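Local coordinates for protein probable M18 family aminopeptidase 1 (Thermotoga maritima, PDB 2GLF) that probably acts as a metal-dependent aminopeptidase of the M18 family, removing residues from the N-termini of peptides, at residues A[339-345]-A[388-394]; A[31-35]-A[133-137]. All coordinates share one frame. Residues are numbered along the deposited sequence.

Interaction 2 comes first along the chain and is complete before interaction 1 begins. The two lie on opposite sides of the chain's centre, with centres 34 Å apart and nearest atoms about 21 Å apart, so they do not touch. Interaction 1 lies at one edge of the mixed sheet; strands 87-92 and 321-329 of that sheet supply the metal ligands His92 and Asp326. It joins the loop between strands 321-329 and 351-354 to edge strand 387-389, where two other subunits meet the chain. Interaction 2 joins the start of helix 33-45 to strand 132-139 of the separate six-stranded antiparallel sheet. It ties the two sheet-bearing parts of one chain together.

Interaction 1 of 2, residues A[339-345]-A[388-394]; sequences HDLHNAP and QVATLGK
Lys394 NZ donates a very short 2.5 Å hydrogen bond to His339 O; Asp337 O is its second acceptor. A weak hydrogen bond runs from Thr391 OG1 to Asn343 O at 3.1 Å, with Thr391 in rotamer m. A water lies 2.8 Å from His339 ND1, accepts from Asp340 N at 3.2 Å and donates to Thr391 O at 3.1 Å. Segment 339-345 folds back on itself. Asp340 OD1 accepts from His342 N at 3.1 Å, forming an Asx turn around a short 3-10 segment, 341-342. Asp340 OD2 takes Asn343 ND2 at 3.0 Å and pairs with Lys101 of a second subunit. Segment 388-394 leaves its strand extended, then bends in an inverse gamma turn centred on Leu392. Gly393 follows with positive phi (78°). The CA atoms nearest across the segments are His339 and Gly393 (4.1 Å) and Ala344 and Ala390 (4.7 Å). His339 ND1 reaches Gly393 CA at 3.3 Å. Pro345 CD packs on Ala390 CB at 3.4 Å. At a subunit interface of this M18 peptidase, an Asx-turn loop between strands 321-329 and 351-354 thus packs on edge strand 387-389 of the mixed sheet and the residues after it.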
ATOM      1  N   HIS A 339     -15.149   0.444  27.297  1.00 17.24           N
ATOM      2  CA  HIS A 339     -15.211   1.041  28.628  1.00 16.70           C
ATOM      3  C   HIS A 339     -14.140   0.548  29.576  1.00 16.21           C
ATOM      4  O   HIS A 339     -13.451  -0.438  29.311  1.00 16.12           O
ATOM      5  CB  HIS A 339     -16.542   0.700  29.304  1.00 12.13           C
ATOM      6  CG  HIS A 339     -17.683   1.582  28.916  1.00 11.36           C
ATOM      7  ND1 HIS A 339     -17.702   2.934  29.181  1.00 11.52           N
ATOM      8  CD2 HIS A 339     -18.864   1.298  28.320  1.00  9.04           C
ATOM      9  CE1 HIS A 339     -18.846   3.445  28.766  1.00  9.04           C
ATOM     10  NE2 HIS A 339     -19.569   2.473  28.239  1.00  9.04           N
ATOM     11  N   ASP A 340     -14.042   1.256  30.699  1.00 20.21           N
ATOM     12  CA  ASP A 340     -13.156   0.909  31.797  1.00 20.26           C
ATOM     13  C   ASP A 340     -14.198   0.389  32.788  1.00 20.68           C
ATOM     14  O   ASP A 340     -14.830   1.171  33.502  1.00 20.82           O
ATOM     15  CB  ASP A 340     -12.467   2.152  32.363  1.00 20.12           C
ATOM     16  CG  ASP A 340     -11.914   1.931  33.771  1.00 21.50           C
ATOM     17  OD1 ASP A 340     -11.883   0.772  34.234  1.00 19.17           O
ATOM     18  OD2 ASP A 340     -11.503   2.920  34.419  1.00 22.60           O
ATOM     19  N   LEU A 341     -14.399  -0.929  32.796  1.00 13.74           N
ATOM     20  CA  LEU A 341     -15.387  -1.553  33.659  1.00 12.34           C
ATOM     21  C   LEU A 341     -15.417  -1.054  35.098  1.00 13.20           C
ATOM     22  O   LEU A 341     -16.488  -0.979  35.696  1.00 12.91           O
ATOM     23  CB  LEU A 341     -15.227  -3.079  33.648  1.00  3.86           C
ATOM     24  CG  LEU A 341     -15.682  -3.885  32.420  1.00  3.72           C
ATOM     25  CD1 LEU A 341     -16.895  -3.241  31.776  1.00  3.72           C
ATOM     26  CD2 LEU A 341     -14.559  -3.959  31.418  1.00  3.72           C
ATOM     27  N   HIS A 342     -14.263  -0.695  35.655  1.00 23.63           N
ATOM     28  CA  HIS A 342     -14.224  -0.223  37.036  1.00 24.80           C
ATOM     29  C   HIS A 342     -14.754   1.206  37.217  1.00 24.10           C
ATOM     30  O   HIS A 342     -14.884   1.685  38.341  1.00 24.62           O
ATOM     31  CB  HIS A 342     -12.800  -0.335  37.597  1.00 32.17           C
ATOM     32  CG  HIS A 342     -12.737  -0.276  39.094  1.00 38.00           C
ATOM     33  ND1 HIS A 342     -13.447  -1.138  39.904  1.00 41.07           N
ATOM     34  CD2 HIS A 342     -12.052   0.542  39.929  1.00 39.14           C
ATOM     35  CE1 HIS A 342     -13.202  -0.853  41.172  1.00 39.51           C
ATOM     36  NE2 HIS A 342     -12.358   0.163  41.214  1.00 40.26           N
ATOM     37  N   ASN A 343     -15.072   1.880  36.116  1.00 18.25           N
ATOM     38  CA  ASN A 343     -15.594   3.249  36.176  1.00 17.91           C
ATOM     39  C   ASN A 343     -16.704   3.449  35.148  1.00 18.17           C
ATOM     40  O   ASN A 343     -16.917   4.564  34.662  1.00 18.11           O
ATOM     41  CB  ASN A 343     -14.474   4.266  35.924  1.00 23.71           C
ATOM     42  CG  ASN A 343     -13.578   4.465  37.138  1.00 24.65           C
ATOM     43  OD1 ASN A 343     -13.881   5.263  38.022  1.00 23.07           O
ATOM     44  ND2 ASN A 343     -12.473   3.729  37.189  1.00 23.49           N
ATOM     45  N   ALA A 344     -17.405   2.359  34.825  1.00 18.65           N
ATOM     46  CA  ALA A 344     -18.499   2.380  33.855  1.00 17.95           C
ATOM     47  C   ALA A 344     -19.826   2.026  34.516  1.00 17.58           C
ATOM     48  O   ALA A 344     -19.891   1.163  35.389  1.00 17.36           O
ATOM     49  CB  ALA A 344     -18.209   1.406  32.737  1.00  5.60           C
ATOM     50  N   PRO A 345     -20.910   2.687  34.102  1.00 21.86           N
ATOM     51  CA  PRO A 345     -22.219   2.405  34.687  1.00 22.54           C
ATOM     52  C   PRO A 345     -22.865   1.140  34.136  1.00 23.73           C
ATOM     53  O   PRO A 345     -22.634   0.762  32.984  1.00 25.13           O
ATOM     54  CB  PRO A 345     -23.019   3.647  34.331  1.00 14.78           C
ATOM     55  CG  PRO A 345     -22.479   3.986  32.980  1.00 14.78           C
ATOM     56  CD  PRO A 345     -20.985   3.831  33.178  1.00 14.78           C
ATOM     57  N   GLN A 388     -24.122   5.302  41.164  1.00 11.90           N
ATOM     58  CA  GLN A 388     -22.890   4.662  40.712  1.00 10.50           C
ATOM     59  C   GLN A 388     -22.050   5.683  39.952  1.00 10.23           C
ATOM     60  O   GLN A 388     -22.590   6.644  39.416  1.00  9.60           O
ATOM     61  CB  GLN A 388     -23.231   3.469  39.803  1.00 17.78           C
ATOM     62  CG  GLN A 388     -24.064   3.832  38.581  1.00 16.15           C
ATOM     63  CD  GLN A 388     -24.437   2.627  37.731  1.00 17.99           C
ATOM     64  OE1 GLN A 388     -23.637   1.706  37.552  1.00 19.57           O
ATOM     65  NE2 GLN A 388     -25.652   2.636  37.182  1.00 15.94           N
ATOM     66  N   VAL A 389     -20.734   5.488  39.915  1.00  9.40           N
ATOM     67  CA  VAL A 389     -19.865   6.418  39.192  1.00 10.13           C
ATOM     68  C   VAL A 389     -19.863   6.013  37.730  1.00  9.61           C
ATOM     69  O   VAL A 389     -19.987   4.835  37.415  1.00  9.40           O
ATOM     70  CB  VAL A 389     -18.396   6.404  39.724  1.00 17.02           C
ATOM     71  CG1 VAL A 389     -18.332   5.716  41.072  1.00 18.47           C
ATOM     72  CG2 VAL A 389     -17.467   5.739  38.726  1.00 16.69           C
ATOM     73  N   ALA A 390     -19.727   6.986  36.838  1.00 20.67           N
ATOM     74  CA  ALA A 390     -19.712   6.679  35.415  1.00 21.80           C
ATOM     75  C   ALA A 390     -18.706   7.523  34.647  1.00 22.53           C
ATOM     76  O   ALA A 390     -18.517   8.705  34.924  1.00 23.45           O
ATOM     77  CB  ALA A 390     -21.103   6.859  34.821  1.00 17.81           C
ATOM     78  N   THR A 391     -18.060   6.889  33.680  1.00 13.45           N
ATOM     79  CA  THR A 391     -17.075   7.540  32.840  1.00 13.61           C
ATOM     80  C   THR A 391     -17.446   7.232  31.398  1.00 13.63           C
ATOM     81  O   THR A 391     -17.903   6.129  31.091  1.00 13.12           O
ATOM     82  CB  THR A 391     -15.674   6.997  33.122  1.00 28.75           C
ATOM     83  OG1 THR A 391     -15.320   7.269  34.484  1.00 30.05           O
ATOM     84  CG2 THR A 391     -14.668   7.652  32.212  1.00 29.55           C
ATOM     85  N   LEU A 392     -17.256   8.209  30.519  1.00 32.87           N
ATOM     86  CA  LEU A 392     -17.582   8.035  29.110  1.00 33.35           C
ATOM     87  C   LEU A 392     -16.516   7.229  28.359  1.00 32.35           C
ATOM     88  O   LEU A 392     -15.831   7.750  27.473  1.00 32.93           O
ATOM     89  CB  LEU A 392     -17.759   9.404  28.455  1.00 91.30           C
ATOM     90  CG  LEU A 392     -18.281   9.400  27.019  1.00 95.32           C
ATOM     91  CD1 LEU A 392     -19.698   8.833  26.980  1.00 94.54           C
ATOM     92  CD2 LEU A 392     -18.250  10.818  26.476  1.00 97.51           C
ATOM     93  N   GLY A 393     -16.380   5.958  28.725  1.00 14.68           N
ATOM     94  CA  GLY A 393     -15.411   5.082  28.085  1.00 12.74           C
ATOM     95  C   GLY A 393     -13.968   5.244  28.531  1.00 11.86           C
ATOM     96  O   GLY A 393     -13.634   6.178  29.266  1.00 10.77           O
ATOM     97  N   LYS A 394     -13.118   4.318  28.083  1.00 12.38           N
ATOM     98  CA  LYS A 394     -11.690   4.326  28.394  1.00 11.59           C
ATOM     99  C   LYS A 394     -11.143   5.700  28.059  1.00 12.60           C
ATOM    100  O   LYS A 394     -11.777   6.455  27.330  1.00 12.11           O
ATOM    101  CB  LYS A 394     -10.947   3.280  27.563  1.00 12.90           C
ATOM    102  CG  LYS A 394     -11.194   1.841  27.945  1.00 13.53           C
ATOM    103  CD  LYS A 394     -10.345   0.920  27.085  1.00 15.61           C
ATOM    104  CE  LYS A 394     -10.346  -0.510  27.610  1.00 18.68           C
ATOM    105  NZ  LYS A 394     -11.717  -1.077  27.655  1.00 18.21           N
TER
HETATM  106  O   HOH W   1     -15.843   3.824  31.075  1.00 17.03           O

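Interaction 2 of 2, residues A[31-35]-A[133-137]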
ATOM      1  N   LYS A  31     -41.615  14.081  20.751  1.00 18.12           N
ATOM      2  CA  LYS A  31     -40.645  13.616  19.760  1.00 17.57           C
ATOM      3  C   LYS A  31     -39.734  14.745  19.303  1.00 16.56           C
ATOM      4  O   LYS A  31     -38.586  14.516  18.911  1.00 15.00           O
ATOM      5  CB  LYS A  31     -41.343  13.034  18.530  1.00 35.70           C
ATOM      6  CG  LYS A  31     -42.042  11.704  18.738  1.00 38.58           C
ATOM      7  CD  LYS A  31     -43.427  11.888  19.312  1.00 44.30           C
ATOM      8  CE  LYS A  31     -44.324  10.718  18.939  1.00 46.19           C
ATOM      9  NZ  LYS A  31     -44.495  10.598  17.460  1.00 48.31           N
ATOM     10  N   THR A  32     -40.252  15.966  19.348  1.00 18.84           N
ATOM     11  CA  THR A  32     -39.482  17.127  18.927  1.00 18.40           C
ATOM     12  C   THR A  32     -39.419  18.111  20.081  1.00 18.36           C
ATOM     13  O   THR A  32     -40.206  18.003  21.022  1.00 18.36           O
ATOM     14  CB  THR A  32     -40.137  17.790  17.716  1.00 24.88           C
ATOM     15  OG1 THR A  32     -41.384  18.377  18.106  1.00 26.47           O
ATOM     16  CG2 THR A  32     -40.404  16.749  16.639  1.00 23.08           C
ATOM     17  N   GLU A  33     -38.494  19.069  20.017  1.00 22.10           N
ATOM     18  CA  GLU A  33     -38.351  20.037  21.099  1.00 23.17           C
ATOM     19  C   GLU A  33     -39.566  20.952  21.222  1.00 22.90           C
ATOM     20  O   GLU A  33     -39.928  21.360  22.320  1.00 22.20           O
ATOM     21  CB  GLU A  33     -37.066  20.869  20.935  1.00 33.63           C
ATOM     22  CG  GLU A  33     -37.096  21.909  19.835  1.00 36.81           C
ATOM     23  CD  GLU A  33     -37.045  21.302  18.451  1.00 43.18           C
ATOM     24  OE1 GLU A  33     -37.175  22.059  17.462  1.00 45.62           O
ATOM     25  OE2 GLU A  33     -36.867  20.068  18.347  1.00 46.02           O
ATOM     26  N   ARG A  34     -40.203  21.267  20.100  1.00 29.45           N
ATOM     27  CA  ARG A  34     -41.383  22.123  20.143  1.00 29.94           C
ATOM     28  C   ARG A  34     -42.516  21.357  20.817  1.00 30.59           C
ATOM     29  O   ARG A  34     -43.357  21.943  21.498  1.00 30.95           O
ATOM     30  CB  ARG A  34     -41.802  22.541  18.731  1.00 19.81           C
ATOM     31  CG  ARG A  34     -40.678  23.169  17.930  1.00 18.97           C
ATOM     32  CD  ARG A  34     -41.093  23.438  16.492  1.00 19.22           C
ATOM     33  NE  ARG A  34     -41.785  24.710  16.373  1.00 23.65           N
ATOM     34  CZ  ARG A  34     -41.233  25.812  15.881  1.00 24.40           C
ATOM     35  NH1 ARG A  34     -39.980  25.793  15.452  1.00 29.09           N
ATOM     36  NH2 ARG A  34     -41.934  26.935  15.836  1.00 23.12           N
HETATM   37  N   MSE A  35     -42.526  20.042  20.633  1.00 25.00           N
HETATM   38  CA  MSE A  35     -43.555  19.197  21.221  1.00 26.54           C
HETATM   39  C   MSE A  35     -43.325  18.988  22.709  1.00 24.84           C
HETATM   40  O   MSE A  35     -44.272  18.995  23.500  1.00 24.74           O
HETATM   41  CB  MSE A  35     -43.593  17.839  20.517  1.00 59.20           C
HETATM   42  CG  MSE A  35     -44.736  17.676  19.532  1.00 61.02           C
HETATM   43 SE   MSE A  35     -44.516  16.138  18.370  1.00 64.25          SE
HETATM   44  CE  MSE A  35     -43.719  17.082  16.899  1.00 61.61           C
ATOM     45  N   GLU A 133     -41.890   9.492  10.904  1.00 11.32           N
ATOM     46  CA  GLU A 133     -42.995  10.418  11.145  1.00 12.46           C
ATOM     47  C   GLU A 133     -42.517  11.839  10.828  1.00 13.06           C
ATOM     48  O   GLU A 133     -41.373  12.194  11.117  1.00 12.97           O
ATOM     49  CB  GLU A 133     -43.421  10.384  12.611  1.00 30.56           C
ATOM     50  CG  GLU A 133     -44.074   9.109  13.075  1.00 35.17           C
ATOM     51  CD  GLU A 133     -44.474   9.180  14.539  1.00 40.85           C
ATOM     52  OE1 GLU A 133     -45.149  10.158  14.922  1.00 42.57           O
ATOM     53  OE2 GLU A 133     -44.119   8.260  15.307  1.00 43.88           O
ATOM     54  N   ILE A 134     -43.382  12.648  10.231  1.00 10.71           N
ATOM     55  CA  ILE A 134     -43.033  14.038   9.934  1.00 11.66           C
ATOM     56  C   ILE A 134     -43.632  14.907  11.042  1.00 10.97           C
ATOM     57  O   ILE A 134     -44.759  14.682  11.461  1.00 10.43           O
ATOM     58  CB  ILE A 134     -43.619  14.496   8.586  1.00 25.34           C
ATOM     59  CG1 ILE A 134     -42.777  13.966   7.438  1.00 25.91           C
ATOM     60  CG2 ILE A 134     -43.650  15.998   8.511  1.00 26.85           C
ATOM     61  CD1 ILE A 134     -43.357  14.323   6.084  1.00 31.34           C
ATOM     62  N   HIS A 135     -42.879  15.892  11.515  1.00 28.63           N
ATOM     63  CA  HIS A 135     -43.358  16.782  12.574  1.00 28.61           C
ATOM     64  C   HIS A 135     -42.767  18.180  12.444  1.00 28.85           C
ATOM     65  O   HIS A 135     -41.578  18.337  12.175  1.00 28.80           O
ATOM     66  CB  HIS A 135     -42.990  16.222  13.948  1.00 13.78           C
ATOM     67  CG  HIS A 135     -43.849  15.080  14.389  1.00 13.43           C
ATOM     68  ND1 HIS A 135     -45.200  15.212  14.619  1.00 13.43           N
ATOM     69  CD2 HIS A 135     -43.545  13.791  14.669  1.00 13.76           C
ATOM     70  CE1 HIS A 135     -45.694  14.056  15.022  1.00 13.43           C
ATOM     71  NE2 HIS A 135     -44.711  13.176  15.060  1.00 14.07           N
ATOM     72  N   GLY A 136     -43.591  19.202  12.639  1.00 20.51           N
ATOM     73  CA  GLY A 136     -43.069  20.549  12.537  1.00 20.26           C
ATOM     74  C   GLY A 136     -44.106  21.633  12.341  1.00 20.60           C
ATOM     75  O   GLY A 136     -45.234  21.527  12.819  1.00 21.17           O
ATOM     76  N   VAL A 137     -43.712  22.683  11.628  1.00 22.32           N
ATOM     77  CA  VAL A 137     -44.597  23.807  11.379  1.00 22.26           C
ATOM     78  C   VAL A 137     -44.179  24.594  10.127  1.00 22.44           C
ATOM     79  O   VAL A 137     -43.002  24.632   9.773  1.00 21.79           O
ATOM     80  CB  VAL A 137     -44.620  24.737  12.613  1.00 16.24           C
ATOM     81  CG1 VAL A 137     -43.211  25.166  12.969  1.00 14.39           C
ATOM     82  CG2 VAL A 137     -45.489  25.944  12.333  1.00 18.53           C
TER
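Segment 133-137, part of strand 132-139, faces the start of helix 33-45 with alternate side chains, those of Glu133, His135 and Val137. Glu133 comes first. Its OE1 forms a salt bridge with Lys31 NZ at 2.7 Å and also accepts a hydrogen bond from His135 NE2 at 3.1 Å. One carboxylate oxygen therefore serves both the lysine and the histidine. Ile134 points away from the helix and packs within its own sheet, on Ile225 and Ile148. His135 is the centre of the contact. The SE atom of selenomethionine Met35 sits over its ring face, 4.1 Å from the centroid and 16° off the normal, in a sulfur-aromatic type of contact made here by selenium. Thr32 CG2 lies 3.8 Å from His135 CB. On its other nitrogen, ND1, His135 is hydrogen-bonded to His149 of the adjacent strand. Gly136 has backbone angles (162/-148) that would jam a CB against the preceding carbonyl. Val137 CG1 lies over one face of the Arg34 guanidinium, 3.6 Å from Arg34 CZ. That group forms salt bridges with Glu224 and with Glu371 of a neighbouring subunit. Across from the strand, Thr32 is the N-cap of the helix: its OG1 accepts from Met35 N at 3.2 Å. The arrangement is a capped helix N-terminus laid on one face of an antiparallel beta-sheet.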